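Response regulator protein (Burkholderia pseudomallei, PDB 3RQI) probably acts as a phosphorylation-switched transcriptional regulator of a two-component system, joining a receiver domain to a Fis-type DNA-binding domain. Local coordinates at the interface of chains A and B. Numbering follows the deposited sequence. Chains: chain A/B, Response regulator protein.

The interface of chains A and B. Residues chain A 98, 103-105, 124-125, 128; chain B 92, 95-96, 99.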
ATOM      1  N   VAL A  98      -8.385   0.376   0.023  1.00 11.08           N
ATOM      2  CA  VAL A  98      -8.901  -0.998  -0.019  1.00 11.52           C
ATOM      3  C   VAL A  98      -9.954  -1.161   1.061  1.00 12.32           C
ATOM      4  O   VAL A  98     -10.999  -1.796   0.845  1.00 12.27           O
ATOM      5  CB  VAL A  98      -7.753  -2.046   0.109  1.00 12.09           C
ATOM      6  CG1 VAL A  98      -8.347  -3.477   0.246  1.00 14.54           C
ATOM      7  CG2 VAL A  98      -6.778  -1.896  -1.031  1.00 13.47           C
ATOM      8  N   ASP A 103     -10.868  -2.197  -5.403  1.00  9.76           N
ATOM      9  CA  ASP A 103     -10.357  -3.508  -5.760  1.00 11.70           C
ATOM     10  C   ASP A 103      -8.838  -3.563  -5.974  1.00 12.10           C
ATOM     11  O   ASP A 103      -8.238  -4.622  -5.821  1.00 13.72           O
ATOM     12  CB  ASP A 103     -11.088  -4.069  -7.004  1.00 12.61           C
ATOM     13  CG  ASP A 103     -12.562  -4.205  -6.781  1.00 14.84           C
ATOM     14  OD1 ASP A 103     -12.957  -5.106  -5.998  1.00 16.04           O
ATOM     15  OD2 ASP A 103     -13.323  -3.404  -7.341  1.00 14.66           O
ATOM     16  N   ASN A 104      -8.218  -2.443  -6.366  1.00 10.53           N
ATOM     17  CA  ASN A 104      -6.778  -2.440  -6.592  1.00 11.44           C
ATOM     18  C   ASN A 104      -6.261  -1.016  -6.615  1.00 10.93           C
ATOM     19  O   ASN A 104      -7.043  -0.046  -6.498  1.00 11.41           O
ATOM     20  CB  ASN A 104      -6.424  -3.166  -7.917  1.00 10.83           C
ATOM     21  CG  ASN A 104      -5.066  -3.813  -7.883  1.00 11.73           C
ATOM     22  OD1 ASN A 104      -4.284  -3.642  -6.917  1.00 13.41           O
ATOM     23  ND2 ASN A 104      -4.755  -4.569  -8.947  1.00 12.43           N
ATOM     24  N   TYR A 105      -4.946  -0.872  -6.765  1.00 11.77           N
ATOM     25  CA  TYR A 105      -4.344   0.455  -6.621  1.00 11.12           C
ATOM     26  C   TYR A 105      -3.092   0.435  -7.462  1.00 12.32           C
ATOM     27  O   TYR A 105      -2.306  -0.509  -7.383  1.00 13.70           O
ATOM     28  CB  TYR A 105      -4.034   0.668  -5.132  1.00 11.72           C
ATOM     29  CG  TYR A 105      -3.401   1.991  -4.670  1.00 13.25           C
ATOM     30  CD1 TYR A 105      -4.112   2.839  -3.812  1.00 10.89           C
ATOM     31  CD2 TYR A 105      -2.086   2.352  -5.065  1.00 13.36           C
ATOM     32  CE1 TYR A 105      -3.543   4.015  -3.313  1.00  9.44           C
ATOM     33  CE2 TYR A 105      -1.508   3.525  -4.592  1.00 14.64           C
ATOM     34  CZ  TYR A 105      -2.237   4.339  -3.710  1.00 11.99           C
ATOM     35  OH  TYR A 105      -1.668   5.481  -3.240  1.00 13.86           O
ATOM     36  N   SER A 124      -4.665  -8.318  -7.705  1.00 14.54           N
ATOM     37  CA  SER A 124      -3.914  -7.977  -6.492  1.00 13.70           C
ATOM     38  C   SER A 124      -3.123  -9.153  -5.924  1.00 13.97           C
ATOM     39  O   SER A 124      -1.978  -8.972  -5.501  1.00 14.64           O
ATOM     40  CB  SER A 124      -4.803  -7.309  -5.391  1.00 12.79           C
ATOM     41  OG  SER A 124      -5.843  -8.195  -4.951  1.00 14.76           O
ATOM     42  N   GLU A 125      -3.734 -10.341  -5.901  1.00 14.80           N
ATOM     43  CA  GLU A 125      -3.030 -11.508  -5.350  0.50 15.94           C
ATOM     44  C   GLU A 125      -1.792 -11.821  -6.182  1.00 16.31           C
ATOM     45  O   GLU A 125      -0.737 -12.079  -5.601  1.00 16.08           O
ATOM     46  CB  GLU A 125      -3.948 -12.736  -5.205  0.50 16.88           C
ATOM     47  CG  GLU A 125      -3.305 -14.000  -4.558  0.50 20.64           C
ATOM     48  CD  GLU A 125      -2.475 -13.722  -3.319  0.50 24.73           C
ATOM     49  OE1 GLU A 125      -1.228 -13.870  -3.383  0.50 28.91           O
ATOM     50  OE2 GLU A 125      -3.057 -13.358  -2.276  0.50 23.81           O
ATOM     51  N   ALA A 128       0.889  -9.061  -5.479  1.00 14.26           N
ATOM     52  CA  ALA A 128       1.502  -9.257  -4.168  1.00 14.94           C
ATOM     53  C   ALA A 128       2.574 -10.346  -4.192  1.00 15.78           C
ATOM     54  O   ALA A 128       3.667 -10.154  -3.657  1.00 16.11           O
ATOM     55  CB  ALA A 128       0.425  -9.532  -3.092  1.00 13.87           C
TER
ATOM     56  N   ALA B  92       1.711  -3.386  -3.358  1.00 10.05           N
ATOM     57  CA  ALA B  92       0.975  -4.578  -3.714  1.00 10.69           C
ATOM     58  C   ALA B  92       0.681  -5.489  -2.518  1.00 10.23           C
ATOM     59  O   ALA B  92      -0.448  -5.988  -2.381  1.00 10.41           O
ATOM     60  CB  ALA B  92       1.700  -5.364  -4.842  1.00 11.64           C
ATOM     61  N   VAL B  95      -2.097  -3.789  -0.267  1.00  8.60           N
ATOM     62  CA  VAL B  95      -3.438  -4.014  -0.852  1.00  9.64           C
ATOM     63  C   VAL B  95      -3.916  -5.429  -0.478  1.00  9.02           C
ATOM     64  O   VAL B  95      -5.030  -5.550   0.064  1.00 10.03           O
ATOM     65  CB  VAL B  95      -3.395  -3.822  -2.404  1.00  9.01           C
ATOM     66  CG1 VAL B  95      -4.690  -4.327  -3.068  1.00 11.15           C
ATOM     67  CG2 VAL B  95      -3.155  -2.343  -2.785  1.00 11.73           C
ATOM     68  N   GLN B  96      -3.118  -6.488  -0.749  1.00  8.65           N
ATOM     69  CA  GLN B  96      -3.598  -7.839  -0.507  1.00  9.95           C
ATOM     70  C   GLN B  96      -3.767  -8.119   0.990  1.00  9.16           C
ATOM     71  O   GLN B  96      -4.725  -8.788   1.387  1.00 10.43           O
ATOM     72  CB  GLN B  96      -2.686  -8.872  -1.173  1.00 10.46           C
ATOM     73  CG  GLN B  96      -3.286 -10.295  -1.198  1.00 11.77           C
ATOM     74  CD  GLN B  96      -4.606 -10.288  -1.966  1.00 13.46           C
ATOM     75  OE1 GLN B  96      -4.693  -9.703  -3.052  1.00 15.32           O
ATOM     76  NE2 GLN B  96      -5.636 -10.914  -1.398  1.00 16.34           N
ATOM     77  N   LYS B  99      -7.047  -6.807   2.053  1.00 11.32           N
ATOM     78  CA  LYS B  99      -8.145  -7.645   1.560  1.00 12.47           C
ATOM     79  C   LYS B  99      -8.322  -8.913   2.404  1.00 12.86           C
ATOM     80  O   LYS B  99      -9.442  -9.389   2.617  1.00 15.56           O
ATOM     81  CB  LYS B  99      -7.906  -8.053   0.091  1.00 13.03           C
ATOM     82  CG  LYS B  99      -7.999  -6.943  -0.928  1.00 11.03           C
ATOM     83  CD  LYS B  99      -8.011  -7.572  -2.319  1.00 13.55           C
ATOM     84  CE  LYS B  99      -8.081  -6.513  -3.391  1.00 12.13           C
ATOM     85  NZ  LYS B  99      -8.279  -7.118  -4.722  1.00 12.99           N
TER
HETATM   86  O   HOH W   1      -1.807  -6.396  -4.641  1.00 10.77           O
HETATM   87  O   HOH W   2     -11.449  -6.692  -4.813  1.00 18.06           O
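Helix 91-100 of chain B packs against a chain A surface made by helix 91-100, loop residue A:Asp103, the start of strand 104-107 and helix 123-133. The side chain of B:Lys99 runs extended beyond CG, which carries its ammonium to two acceptors: NZ donates to the backbone O of A:Asp103 at 2.7 Å, in the carbonyl plane with a C=O...N angle of 146°, and to the hydroxyl OG of A:Ser124. That OG in turn donates to the amide OE1 of B:Gln96 at 2.7 Å, again in the carbonyl plane and at 157°. At chi1 62° the A:Ser124 hydroxyl faces both partners. Water 2 lies by A:Asp103 OD1, but its leg to B:Lys99 NZ is long at 3.2 Å, weak support for a link; the opposite charges, A:Asp103 OD1 and B:Lys99 NZ 5.2 Å apart, may add attraction. B:Val95 lies alongside: CG1 touches A:Ser124 CB and A:Val98 CG2, each at 3.8 Å, and CG2 touches A:Tyr105 CB. A:Val98 CG1 meets the aliphatic stem of B:Lys99 at CG (3.7 Å). B:Gln96, bent at chi2, crosses A:Glu125 at about a right angle; A:Glu125 N makes no hydrogen bond to OE1, its N-H pointing away. A:Ala128 CB abuts B:Gln96 CB, and water 1 links A:Ser124 O to B:Ala92 O. Helix 91-100 and strand 104-107 are alpha4 and beta5 of the receiver fold, and helix 123-133 follows towards the Fis-type domain; this two-fold-repeated face probably supports dimerisation.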